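Local coordinates for protein extracellular invertase (Aspergillus kawachii, PDB 5XH8) that probably hydrolyses sucrose and, with high transfructosylation activity, transfers fructosyl groups to other sugars to build fructooligosaccharides such as 1-kestose, at residues L379-V384 / N556-L561; A460-P465 / G583-S588; G522-F527 / E538-T543. All coordinates share one frame; numbering follows the deposited sequence.

Contact 1. Residues L379-V384 / N556-L561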
ATOM      1  N   LEU A 379      -3.976  -2.370 -42.238  1.00 31.71           N
ATOM      2  CA  LEU A 379      -3.521  -2.749 -43.570  1.00 37.85           C
ATOM      3  C   LEU A 379      -4.704  -3.348 -44.309  1.00 38.69           C
ATOM      4  O   LEU A 379      -5.403  -4.209 -43.757  1.00 37.97           O
ATOM      5  CB  LEU A 379      -2.370  -3.767 -43.515  1.00 37.21           C
ATOM      6  CG  LEU A 379      -1.957  -4.389 -44.865  1.00 38.60           C
ATOM      7  CD1 LEU A 379      -1.425  -3.327 -45.805  1.00 38.57           C
ATOM      8  CD2 LEU A 379      -0.923  -5.485 -44.686  1.00 39.77           C
ATOM      9  N   TYR A 380      -4.922  -2.896 -45.545  1.00 41.59           N
ATOM     10  CA  TYR A 380      -5.963  -3.491 -46.400  1.00 43.01           C
ATOM     11  C   TYR A 380      -5.349  -4.325 -47.504  1.00 42.86           C
ATOM     12  O   TYR A 380      -4.364  -3.917 -48.114  1.00 45.20           O
ATOM     13  CB  TYR A 380      -6.878  -2.418 -46.981  1.00 44.36           C
ATOM     14  CG  TYR A 380      -7.701  -1.745 -45.913  1.00 43.99           C
ATOM     15  CD1 TYR A 380      -8.881  -2.323 -45.443  1.00 43.87           C
ATOM     16  CD2 TYR A 380      -7.280  -0.548 -45.339  1.00 45.52           C
ATOM     17  CE1 TYR A 380      -9.632  -1.700 -44.454  1.00 42.77           C
ATOM     18  CE2 TYR A 380      -8.023   0.071 -44.344  1.00 42.71           C
ATOM     19  CZ  TYR A 380      -9.189  -0.511 -43.912  1.00 41.13           C
ATOM     20  OH  TYR A 380      -9.896   0.100 -42.928  1.00 41.97           O
ATOM     21  N   ILE A 381      -5.920  -5.505 -47.724  1.00 42.03           N
ATOM     22  CA  ILE A 381      -5.498  -6.390 -48.784  1.00 44.72           C
ATOM     23  C   ILE A 381      -6.645  -6.474 -49.811  1.00 47.05           C
ATOM     24  O   ILE A 381      -7.642  -7.168 -49.563  1.00 43.77           O
ATOM     25  CB  ILE A 381      -5.190  -7.789 -48.241  1.00 43.69           C
ATOM     26  CG1 ILE A 381      -4.211  -7.718 -47.054  1.00 42.39           C
ATOM     27  CG2 ILE A 381      -4.615  -8.657 -49.349  1.00 45.48           C
ATOM     28  CD1 ILE A 381      -4.004  -9.056 -46.383  1.00 41.31           C
ATOM     29  N   PRO A 382      -6.517  -5.764 -50.956  1.00 47.09           N
ATOM     30  CA  PRO A 382      -7.617  -5.786 -51.938  1.00 48.07           C
ATOM     31  C   PRO A 382      -7.545  -6.953 -52.929  1.00 47.35           C
ATOM     32  O   PRO A 382      -6.529  -7.647 -53.022  1.00 46.78           O
ATOM     33  CB  PRO A 382      -7.480  -4.431 -52.649  1.00 47.17           C
ATOM     34  CG  PRO A 382      -6.033  -4.090 -52.541  1.00 48.93           C
ATOM     35  CD  PRO A 382      -5.492  -4.765 -51.302  1.00 47.41           C
ATOM     36  N   ASN A 383      -8.650  -7.169 -53.640  1.00 48.93           N
ATOM     37  CA  ASN A 383      -8.696  -8.082 -54.790  1.00 47.70           C
ATOM     38  C   ASN A 383      -8.365  -9.531 -54.436  1.00 47.89           C
ATOM     39  O   ASN A 383      -7.796 -10.267 -55.239  1.00 50.25           O
ATOM     40  CB  ASN A 383      -7.768  -7.587 -55.917  1.00 46.57           C
ATOM     41  CG  ASN A 383      -8.044  -6.148 -56.329  1.00 47.06           C
ATOM     42  OD1 ASN A 383      -9.168  -5.654 -56.252  1.00 49.62           O
ATOM     43  ND2 ASN A 383      -7.011  -5.472 -56.787  1.00 48.57           N
ATOM     44  N   VAL A 384      -8.753  -9.936 -53.237  1.00 49.06           N
ATOM     45  CA  VAL A 384      -8.566 -11.300 -52.766  1.00 48.83           C
ATOM     46  C   VAL A 384      -9.769 -12.101 -53.237  1.00 51.40           C
ATOM     47  O   VAL A 384     -10.899 -11.618 -53.163  1.00 45.90           O
ATOM     48  CB  VAL A 384      -8.474 -11.344 -51.216  1.00 47.36           C
ATOM     49  CG1 VAL A 384      -8.576 -12.771 -50.664  1.00 45.88           C
ATOM     50  CG2 VAL A 384      -7.185 -10.660 -50.765  1.00 48.45           C
ATOM     51  N   ASN A 556       5.161  -9.067 -46.422  1.00 33.62           N
ATOM     52  CA  ASN A 556       3.882  -8.588 -46.943  1.00 34.48           C
ATOM     53  C   ASN A 556       3.265  -7.494 -46.077  1.00 35.73           C
ATOM     54  O   ASN A 556       2.042  -7.325 -46.060  1.00 34.54           O
ATOM     55  CB  ASN A 556       2.922  -9.779 -47.126  1.00 36.47           C
ATOM     56  CG  ASN A 556       3.351 -10.703 -48.265  1.00 41.63           C
ATOM     57  OD1 ASN A 556       2.654 -10.812 -49.272  1.00 49.07           O
ATOM     58  ND2 ASN A 556       4.476 -11.383 -48.105  1.00 39.36           N
ATOM     59  N   GLY A 557       4.123  -6.755 -45.355  1.00 34.77           N
ATOM     60  CA  GLY A 557       3.706  -5.700 -44.431  1.00 32.63           C
ATOM     61  C   GLY A 557       2.776  -6.122 -43.312  1.00 31.58           C
ATOM     62  O   GLY A 557       2.110  -5.262 -42.731  1.00 30.86           O
ATOM     63  N   ARG A 558       2.719  -7.426 -43.021  1.00 30.56           N
ATOM     64  CA  ARG A 558       1.813  -7.974 -42.006  1.00 33.53           C
ATOM     65  C   ARG A 558       2.372  -9.155 -41.211  1.00 33.10           C
ATOM     66  O   ARG A 558       1.638  -9.811 -40.502  1.00 34.91           O
ATOM     67  CB  ARG A 558       0.484  -8.390 -42.663  1.00 35.87           C
ATOM     68  CG  ARG A 558       0.575  -9.556 -43.636  1.00 37.50           C
ATOM     69  CD  ARG A 558      -0.646  -9.584 -44.561  1.00 40.57           C
ATOM     70  NE  ARG A 558      -0.813 -10.879 -45.233  1.00 40.68           N
ATOM     71  CZ  ARG A 558      -0.868 -11.086 -46.556  1.00 43.09           C
ATOM     72  NH1 ARG A 558      -0.759 -10.083 -47.434  1.00 45.25           N
ATOM     73  NH2 ARG A 558      -1.037 -12.328 -47.007  1.00 41.02           N
ATOM     74  N   PHE A 559       3.665  -9.421 -41.316  1.00 32.81           N
ATOM     75  CA  PHE A 559       4.257 -10.590 -40.696  1.00 31.96           C
ATOM     76  C   PHE A 559       5.626 -10.216 -40.188  1.00 30.10           C
ATOM     77  O   PHE A 559       6.368  -9.536 -40.889  1.00 30.91           O
ATOM     78  CB  PHE A 559       4.400 -11.714 -41.700  1.00 31.22           C
ATOM     79  CG  PHE A 559       5.081 -12.923 -41.161  1.00 28.38           C
ATOM     80  CD1 PHE A 559       6.468 -13.052 -41.238  1.00 29.21           C
ATOM     81  CD2 PHE A 559       4.354 -13.932 -40.580  1.00 28.81           C
ATOM     82  CE1 PHE A 559       7.102 -14.176 -40.737  1.00 28.32           C
ATOM     83  CE2 PHE A 559       4.977 -15.059 -40.084  1.00 29.59           C
ATOM     84  CZ  PHE A 559       6.354 -15.188 -40.177  1.00 29.40           C
ATOM     85  N   ALA A 560       5.943 -10.664 -38.972  1.00 29.65           N
ATOM     86  CA  ALA A 560       7.299 -10.539 -38.419  1.00 28.87           C
ATOM     87  C   ALA A 560       7.672 -11.742 -37.583  1.00 26.98           C
ATOM     88  O   ALA A 560       6.878 -12.197 -36.766  1.00 25.22           O
ATOM     89  CB  ALA A 560       7.446  -9.260 -37.596  1.00 28.59           C
ATOM     90  N   LEU A 561       8.897 -12.229 -37.788  1.00 28.44           N
ATOM     91  CA  LEU A 561       9.464 -13.353 -37.047  1.00 28.98           C
ATOM     92  C   LEU A 561      10.950 -13.058 -36.792  1.00 28.62           C
ATOM     93  O   LEU A 561      11.718 -12.870 -37.752  1.00 27.97           O
ATOM     94  CB  LEU A 561       9.337 -14.636 -37.846  1.00 30.72           C
ATOM     95  CG  LEU A 561      10.063 -15.899 -37.344  1.00 34.14           C
ATOM     96  CD1 LEU A 561       9.649 -16.293 -35.956  1.00 35.52           C
ATOM     97  CD2 LEU A 561       9.770 -17.063 -38.274  1.00 37.18           C
TER
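Leu379 and Ile381 press their methyl ends against the turn and bulge at Asn556-Arg558 in a small, hydrogen-bond-free contact between the two domains of this GH32 enzyme. Residues 379-384 lie on strand 366-385 of the beta-propeller domain, which turns a corner at Asn383. Residues 556-558 carry the C-terminal beta-sandwich domain from strand 550-555 into strand 559-564. A classic beta bulge sets Arg558 and Phe559 together opposite Ala555. Asn556 and Gly557 have positive phi, and their carbonyl oxygens both face Leu379 CD2. Leu379 reaches them with this single branch: CD2 lies 3.6 Å from Gly557 O and 3.8 Å from Arg558 CB, so it meets the turn's backbone and the root of the arginine together. Two residues on, Ile381 ends on Arg558 itself. Its CD1 sits 3.4 Å above one face of the guanidinium plane, offset toward the rim, with Arg558 NH1 as its nearest atom at 3.6 Å. The two side chains cross at about a right angle. Arg558 CG stands between the backbone N and the carbonyl carbon (chi1 67°), and from CG to NE the chain is extended, carrying the flat group out beneath the isoleucine methyl. The polar end of the arginine is held within its own domain: NH1 forms a salt bridge with Glu538 and NH2 a hydrogen bond to Arg525 O. On the propeller side, Leu379 and Ile381 are tied by backbone bonds to Thr413 and Leu411 of strand 408-418. The domains thus meet here by van der Waals contact. The arginine's charge is met by sandwich partners, which probably fix the guanidinium as a flat surface on which the Ile381 methyl rests.

Contact 2. Residues A460-P465 / G583-S588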
ATOM      1  N   ALA A 460      13.227  -9.774 -51.476  1.00 36.10           N
ATOM      2  CA  ALA A 460      12.902 -10.504 -52.687  1.00 38.09           C
ATOM      3  C   ALA A 460      11.452 -10.869 -52.681  1.00 41.09           C
ATOM      4  O   ALA A 460      10.833 -10.976 -51.609  1.00 40.43           O
ATOM      5  CB  ALA A 460      13.747 -11.770 -52.773  1.00 39.15           C
ATOM      6  N   GLN A 461      10.930 -11.105 -53.884  1.00 42.48           N
ATOM      7  CA  GLN A 461       9.573 -11.615 -54.095  1.00 43.82           C
ATOM      8  C   GLN A 461       9.629 -13.042 -54.616  1.00 42.46           C
ATOM      9  O   GLN A 461      10.427 -13.351 -55.500  1.00 42.94           O
ATOM     10  CB  GLN A 461       8.818 -10.740 -55.084  1.00 47.02           C
ATOM     11  CG  GLN A 461       8.534  -9.337 -54.577  1.00 51.10           C
ATOM     12  CD  GLN A 461       9.743  -8.431 -54.705  1.00 56.62           C
ATOM     13  OE1 GLN A 461      10.269  -8.256 -55.806  1.00 63.16           O
ATOM     14  NE2 GLN A 461      10.208  -7.868 -53.584  1.00 55.51           N
ATOM     15  N   LEU A 462       8.806 -13.910 -54.042  1.00 42.05           N
ATOM     16  CA  LEU A 462       8.689 -15.287 -54.467  1.00 41.66           C
ATOM     17  C   LEU A 462       7.253 -15.497 -54.948  1.00 46.04           C
ATOM     18  O   LEU A 462       6.293 -15.240 -54.199  1.00 44.31           O
ATOM     19  CB  LEU A 462       9.023 -16.257 -53.329  1.00 41.17           C
ATOM     20  CG  LEU A 462      10.501 -16.513 -52.999  1.00 39.25           C
ATOM     21  CD1 LEU A 462      11.200 -15.254 -52.507  1.00 40.39           C
ATOM     22  CD2 LEU A 462      10.631 -17.643 -51.990  1.00 38.90           C
ATOM     23  N   SER A 463       7.117 -15.954 -56.200  1.00 45.04           N
ATOM     24  CA  SER A 463       5.817 -16.289 -56.792  1.00 43.84           C
ATOM     25  C   SER A 463       5.725 -17.782 -56.981  1.00 44.10           C
ATOM     26  O   SER A 463       6.701 -18.430 -57.370  1.00 45.14           O
ATOM     27  CB  SER A 463       5.651 -15.584 -58.120  1.00 44.06           C
ATOM     28  OG  SER A 463       5.875 -14.202 -57.952  1.00 45.24           O
ATOM     29  N   PHE A 464       4.554 -18.326 -56.671  1.00 45.00           N
ATOM     30  CA  PHE A 464       4.319 -19.766 -56.643  1.00 47.78           C
ATOM     31  C   PHE A 464       3.154 -20.115 -57.570  1.00 48.51           C
ATOM     32  O   PHE A 464       2.191 -19.344 -57.648  1.00 45.58           O
ATOM     33  CB  PHE A 464       3.983 -20.222 -55.218  1.00 50.05           C
ATOM     34  CG  PHE A 464       5.072 -19.936 -54.213  1.00 50.12           C
ATOM     35  CD1 PHE A 464       6.183 -20.767 -54.120  1.00 49.35           C
ATOM     36  CD2 PHE A 464       4.989 -18.833 -53.373  1.00 50.43           C
ATOM     37  CE1 PHE A 464       7.182 -20.517 -53.193  1.00 50.24           C
ATOM     38  CE2 PHE A 464       5.992 -18.570 -52.445  1.00 51.50           C
ATOM     39  CZ  PHE A 464       7.087 -19.415 -52.355  1.00 50.11           C
ATOM     40  N   PRO A 465       3.224 -21.274 -58.259  1.00 52.15           N
ATOM     41  CA  PRO A 465       2.136 -21.672 -59.158  1.00 53.57           C
ATOM     42  C   PRO A 465       0.975 -22.232 -58.361  1.00 56.26           C
ATOM     43  O   PRO A 465       1.175 -22.635 -57.209  1.00 59.45           O
ATOM     44  CB  PRO A 465       2.780 -22.772 -59.995  1.00 53.65           C
ATOM     45  CG  PRO A 465       3.728 -23.431 -59.050  1.00 55.05           C
ATOM     46  CD  PRO A 465       4.274 -22.315 -58.195  1.00 54.31           C
ATOM     47  N   GLY A 583       7.630 -28.889 -56.873  1.00 56.36           N
ATOM     48  CA  GLY A 583       7.038 -27.858 -57.693  1.00 52.82           C
ATOM     49  C   GLY A 583       8.080 -26.853 -58.101  1.00 53.46           C
ATOM     50  O   GLY A 583       9.274 -27.156 -58.102  1.00 55.28           O
ATOM     51  N   GLY A 584       7.615 -25.654 -58.435  1.00 53.88           N
ATOM     52  CA  GLY A 584       8.467 -24.576 -58.892  1.00 54.44           C
ATOM     53  C   GLY A 584       8.267 -23.295 -58.105  1.00 52.66           C
ATOM     54  O   GLY A 584       7.242 -23.110 -57.445  1.00 53.83           O
ATOM     55  N   VAL A 585       9.272 -22.420 -58.197  1.00 50.90           N
ATOM     56  CA  VAL A 585       9.269 -21.098 -57.564  1.00 50.92           C
ATOM     57  C   VAL A 585       9.923 -20.125 -58.491  1.00 46.20           C
ATOM     58  O   VAL A 585      10.964 -20.447 -59.047  1.00 48.50           O
ATOM     59  CB  VAL A 585      10.209 -21.008 -56.332  1.00 53.10           C
ATOM     60  CG1 VAL A 585       9.719 -19.940 -55.365  1.00 52.32           C
ATOM     61  CG2 VAL A 585      10.405 -22.352 -55.681  1.00 56.80           C
ATOM     62  N   ALA A 586       9.388 -18.918 -58.586  1.00 43.89           N
ATOM     63  CA  ALA A 586      10.063 -17.858 -59.305  1.00 43.96           C
ATOM     64  C   ALA A 586      10.477 -16.777 -58.324  1.00 45.22           C
ATOM     65  O   ALA A 586       9.627 -16.182 -57.648  1.00 46.74           O
ATOM     66  CB  ALA A 586       9.162 -17.288 -60.394  1.00 44.41           C
ATOM     67  N   PHE A 587      11.788 -16.540 -58.255  1.00 42.85           N
ATOM     68  CA  PHE A 587      12.378 -15.484 -57.460  1.00 42.37           C
ATOM     69  C   PHE A 587      12.518 -14.257 -58.316  1.00 41.97           C
ATOM     70  O   PHE A 587      13.103 -14.330 -59.382  1.00 42.54           O
ATOM     71  CB  PHE A 587      13.787 -15.886 -56.987  1.00 42.85           C
ATOM     72  CG  PHE A 587      13.800 -17.006 -56.000  1.00 43.69           C
ATOM     73  CD1 PHE A 587      13.788 -18.330 -56.430  1.00 44.31           C
ATOM     74  CD2 PHE A 587      13.823 -16.742 -54.628  1.00 43.47           C
ATOM     75  CE1 PHE A 587      13.809 -19.374 -55.520  1.00 45.30           C
ATOM     76  CE2 PHE A 587      13.833 -17.782 -53.710  1.00 44.54           C
ATOM     77  CZ  PHE A 587      13.836 -19.099 -54.154  1.00 47.14           C
ATOM     78  N   SER A 588      12.032 -13.118 -57.851  1.00 40.73           N
ATOM     79  CA  SER A 588      12.371 -11.868 -58.504  1.00 43.73           C
ATOM     80  C   SER A 588      13.854 -11.581 -58.342  1.00 49.70           C
ATOM     81  O   SER A 588      14.577 -12.278 -57.617  1.00 54.71           O
ATOM     82  CB  SER A 588      11.645 -10.709 -57.850  1.00 45.43           C
ATOM     83  OG  SER A 588      12.283 -10.407 -56.605  1.00 41.14           O
TER
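Leu462 and Phe587 form a non-hydrogen-bonded pair between two antiparallel strands, and their side chains lie side by side on the buried face of the sheet. Leu462 CG comes within 3.6 Å of Phe587 CE2, and both leucine methyls also touch that side of the ring. Farther along, the side chains of Phe464 and Val585 also lie side by side, with Phe464 CE1 3.4 Å from Val585 CG1. Val585 CG1 is anti to its backbone N (chi1 -153°), the branch that meets the phenylalanine. Around this tight cluster Phe477 and Phe577, on strands of the other sheet, meet the Phe587 ring edge-to-face. The side chains of Ser463 and Ala586 lie on the other, looser and partly exposed face, where they make little contact with each other. Their backbones form the hydrogen-bonded pair, Ser463 N to Ala586 O at 2.9 Å and Ala586 N to Ser463 O at 3.0 Å. Beyond them Ser588 N bonds to Gln461 O at 2.9 Å. Ser588 OG, set between its own N and carbonyl carbon (chi1 76°), accepts the next bond from Gln461 N at 3.1 Å, so a hydroxyl rather than a carbonyl receives the Gln461 amide. Gln461 OE1 lies 3.1 Å from Ser588 OG, while NE2 bonds to Asp541. Strand 455-463 thus lies between strands 534-547 and 585-594. One face turned to a second sheet through aromatic and aliphatic side chains, the other bearing small or polar ones, is the build of the beta-sandwich that forms the C-terminal domain of GH32 enzymes.

Contact 3. Residues G522-F527 / E538-T543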
ATOM      1  N   GLY A 522       6.590 -19.089 -37.956  1.00 33.23           N
ATOM      2  CA  GLY A 522       5.324 -18.375 -37.872  1.00 34.82           C
ATOM      3  C   GLY A 522       4.391 -18.593 -39.063  1.00 37.32           C
ATOM      4  O   GLY A 522       4.848 -18.767 -40.184  1.00 37.25           O
ATOM      5  N   LYS A 523       3.086 -18.577 -38.798  1.00 39.38           N
ATOM      6  CA  LYS A 523       2.040 -18.737 -39.823  1.00 39.09           C
ATOM      7  C   LYS A 523       1.917 -17.501 -40.695  1.00 38.99           C
ATOM      8  O   LYS A 523       1.893 -16.368 -40.185  1.00 32.70           O
ATOM      9  CB  LYS A 523       0.668 -18.955 -39.188  1.00 42.16           C
ATOM     10  CG  LYS A 523       0.548 -20.213 -38.356  1.00 48.48           C
ATOM     11  CD  LYS A 523       0.339 -21.447 -39.211  1.00 50.53           C
ATOM     12  CE  LYS A 523      -1.008 -21.431 -39.921  1.00 49.62           C
ATOM     13  NZ  LYS A 523      -1.378 -22.826 -40.281  1.00 50.81           N
ATOM     14  N   LEU A 524       1.827 -17.728 -42.008  1.00 35.87           N
ATOM     15  CA  LEU A 524       1.550 -16.667 -42.964  1.00 38.44           C
ATOM     16  C   LEU A 524       0.712 -17.258 -44.107  1.00 40.67           C
ATOM     17  O   LEU A 524       1.181 -18.152 -44.791  1.00 39.05           O
ATOM     18  CB  LEU A 524       2.848 -16.098 -43.527  1.00 37.36           C
ATOM     19  CG  LEU A 524       2.671 -15.054 -44.636  1.00 38.87           C
ATOM     20  CD1 LEU A 524       1.950 -13.805 -44.135  1.00 39.06           C
ATOM     21  CD2 LEU A 524       4.020 -14.705 -45.231  1.00 39.83           C
ATOM     22  N   ARG A 525      -0.519 -16.774 -44.277  1.00 40.80           N
ATOM     23  CA  ARG A 525      -1.363 -17.184 -45.393  1.00 40.51           C
ATOM     24  C   ARG A 525      -1.125 -16.252 -46.563  1.00 40.04           C
ATOM     25  O   ARG A 525      -1.166 -15.028 -46.418  1.00 38.64           O
ATOM     26  CB  ARG A 525      -2.844 -17.163 -45.041  1.00 39.75           C
ATOM     27  CG  ARG A 525      -3.757 -17.361 -46.260  1.00 39.46           C
ATOM     28  CD  ARG A 525      -5.117 -17.882 -45.875  1.00 37.73           C
ATOM     29  NE  ARG A 525      -4.993 -19.209 -45.298  1.00 36.40           N
ATOM     30  CZ  ARG A 525      -5.943 -19.833 -44.618  1.00 36.63           C
ATOM     31  NH1 ARG A 525      -7.144 -19.284 -44.436  1.00 40.28           N
ATOM     32  NH2 ARG A 525      -5.694 -21.034 -44.124  1.00 36.25           N
ATOM     33  N   LEU A 526      -0.870 -16.861 -47.716  1.00 41.59           N
ATOM     34  CA  LEU A 526      -0.824 -16.185 -49.010  1.00 40.79           C
ATOM     35  C   LEU A 526      -2.171 -16.523 -49.651  1.00 42.55           C
ATOM     36  O   LEU A 526      -2.467 -17.698 -49.900  1.00 39.09           O
ATOM     37  CB  LEU A 526       0.352 -16.736 -49.842  1.00 41.01           C
ATOM     38  CG  LEU A 526       1.736 -16.487 -49.207  1.00 40.52           C
ATOM     39  CD1 LEU A 526       2.875 -17.170 -49.961  1.00 39.63           C
ATOM     40  CD2 LEU A 526       1.996 -14.986 -49.107  1.00 39.24           C
ATOM     41  N   PHE A 527      -3.005 -15.503 -49.844  1.00 42.52           N
ATOM     42  CA  PHE A 527      -4.368 -15.714 -50.337  1.00 46.76           C
ATOM     43  C   PHE A 527      -4.366 -15.859 -51.863  1.00 49.19           C
ATOM     44  O   PHE A 527      -3.361 -15.573 -52.534  1.00 46.58           O
ATOM     45  CB  PHE A 527      -5.266 -14.535 -49.974  1.00 45.75           C
ATOM     46  CG  PHE A 527      -5.390 -14.287 -48.502  1.00 48.38           C
ATOM     47  CD1 PHE A 527      -6.330 -14.978 -47.740  1.00 47.94           C
ATOM     48  CD2 PHE A 527      -4.589 -13.331 -47.877  1.00 48.54           C
ATOM     49  CE1 PHE A 527      -6.454 -14.734 -46.381  1.00 50.41           C
ATOM     50  CE2 PHE A 527      -4.708 -13.087 -46.513  1.00 48.06           C
ATOM     51  CZ  PHE A 527      -5.641 -13.785 -45.768  1.00 46.73           C
ATOM     52  N   GLU A 538      -0.965 -15.187 -54.088  1.00 46.50           N
ATOM     53  CA  GLU A 538      -0.308 -13.936 -53.685  1.00 45.62           C
ATOM     54  C   GLU A 538       1.227 -14.044 -53.633  1.00 41.33           C
ATOM     55  O   GLU A 538       1.767 -15.043 -53.192  1.00 39.82           O
ATOM     56  CB  GLU A 538      -0.838 -13.551 -52.294  1.00 48.72           C
ATOM     57  CG  GLU A 538      -0.403 -12.198 -51.776  1.00 49.34           C
ATOM     58  CD  GLU A 538      -1.069 -11.839 -50.464  1.00 45.83           C
ATOM     59  OE1 GLU A 538      -1.653 -12.710 -49.785  1.00 40.76           O
ATOM     60  OE2 GLU A 538      -0.991 -10.661 -50.115  1.00 45.94           O
ATOM     61  N   THR A 539       1.913 -13.009 -54.097  1.00 39.85           N
ATOM     62  CA  THR A 539       3.369 -12.949 -54.028  1.00 44.31           C
ATOM     63  C   THR A 539       3.861 -12.835 -52.546  1.00 43.44           C
ATOM     64  O   THR A 539       3.237 -12.161 -51.719  1.00 39.31           O
ATOM     65  CB  THR A 539       3.894 -11.792 -54.914  1.00 45.42           C
ATOM     66  OG1 THR A 539       3.682 -12.140 -56.295  1.00 48.38           O
ATOM     67  CG2 THR A 539       5.373 -11.530 -54.710  1.00 46.32           C
ATOM     68  N   LEU A 540       4.939 -13.553 -52.236  1.00 41.76           N
ATOM     69  CA  LEU A 540       5.617 -13.462 -50.938  1.00 41.22           C
ATOM     70  C   LEU A 540       6.659 -12.373 -51.059  1.00 41.15           C
ATOM     71  O   LEU A 540       7.659 -12.544 -51.759  1.00 41.28           O
ATOM     72  CB  LEU A 540       6.282 -14.785 -50.566  1.00 40.65           C
ATOM     73  CG  LEU A 540       7.136 -14.802 -49.291  1.00 39.85           C
ATOM     74  CD1 LEU A 540       6.293 -14.443 -48.062  1.00 41.95           C
ATOM     75  CD2 LEU A 540       7.806 -16.162 -49.127  1.00 38.48           C
ATOM     76  N   ASP A 541       6.366 -11.229 -50.461  1.00 39.37           N
ATOM     77  CA  ASP A 541       7.289 -10.104 -50.375  1.00 39.58           C
ATOM     78  C   ASP A 541       8.097 -10.173 -49.067  1.00 41.71           C
ATOM     79  O   ASP A 541       7.651  -9.732 -48.002  1.00 37.31           O
ATOM     80  CB  ASP A 541       6.502  -8.802 -50.479  1.00 40.50           C
ATOM     81  CG  ASP A 541       7.388  -7.606 -50.643  1.00 44.08           C
ATOM     82  OD1 ASP A 541       8.576  -7.774 -50.976  1.00 51.27           O
ATOM     83  OD2 ASP A 541       6.900  -6.485 -50.436  1.00 46.42           O
ATOM     84  N   LEU A 542       9.305 -10.708 -49.190  1.00 39.39           N
ATOM     85  CA  LEU A 542      10.139 -11.077 -48.079  1.00 39.20           C
ATOM     86  C   LEU A 542      11.208 -10.013 -47.842  1.00 39.31           C
ATOM     87  O   LEU A 542      11.868  -9.602 -48.786  1.00 37.30           O
ATOM     88  CB  LEU A 542      10.776 -12.417 -48.418  1.00 40.62           C
ATOM     89  CG  LEU A 542      11.258 -13.333 -47.317  1.00 44.98           C
ATOM     90  CD1 LEU A 542      10.178 -13.595 -46.275  1.00 44.09           C
ATOM     91  CD2 LEU A 542      11.748 -14.630 -47.959  1.00 45.29           C
ATOM     92  N   THR A 543      11.347  -9.540 -46.596  1.00 35.48           N
ATOM     93  CA  THR A 543      12.539  -8.782 -46.171  1.00 34.46           C
ATOM     94  C   THR A 543      13.253  -9.485 -45.001  1.00 32.68           C
ATOM     95  O   THR A 543      12.611  -9.869 -44.019  1.00 32.49           O
ATOM     96  CB  THR A 543      12.171  -7.355 -45.761  1.00 34.28           C
ATOM     97  OG1 THR A 543      11.423  -6.726 -46.807  1.00 33.79           O
ATOM     98  CG2 THR A 543      13.414  -6.533 -45.469  1.00 34.17           C
TER
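Phe527 and Glu538 join at the open end of the hairpin of strands 528-531 and 534-547, where the chain arrives from strand 520-523 in the other sheet of the sandwich. Glu538 N bonds to Phe527 O at 2.9 Å, nearly along the C=O axis. The return bond is made by a side chain: Phe527 N donates to the anti lone pair of Glu538 OE1, at 3.1 Å. Glu538 CG is anti to its backbone N (chi1 -173°), and the chain runs extended beside Phe527, the two side chains pointing the same way. OE1 also stands at the ring edge, near its plane, 3.6 Å from Phe527 CD2; ring and carboxylate planes differ by 36°. One carboxylate oxygen therefore holds the backbone at Phe527, while OE2 is left to Arg558. On the apolar side Leu524 CD2 touches Leu540 CD1 at 3.6 Å, the two leucines crossing obliquely, and Leu526 CD1 approaches Leu540 CB at 4.2 Å. This leucine group is buried between the sheets, packed against Ala555 of strand 550-555 and Tyr491 of strand 487-492.

From the N terminus the chain passes the propeller strand of contact 1 (379-384) and, after two further strands of the propeller sheet, 398-403 and 408-418, enters the sandwich, where 460-465 opens contact 2. Residues 522-527 and 538-543 then close contact 3, a short loop of ten intervening residues that lies within both longer ones. Contact 1 closes next, at 556-561, and contact 2 last, at 583-588, so these two loops cross. Contact 3 touches both others, through Arg558 on one side and through backbone pairing with strand 455-463 on the other. One sheet thereby runs from the strands of contact 2 toward the propeller, with contact 1 bridging the two domains.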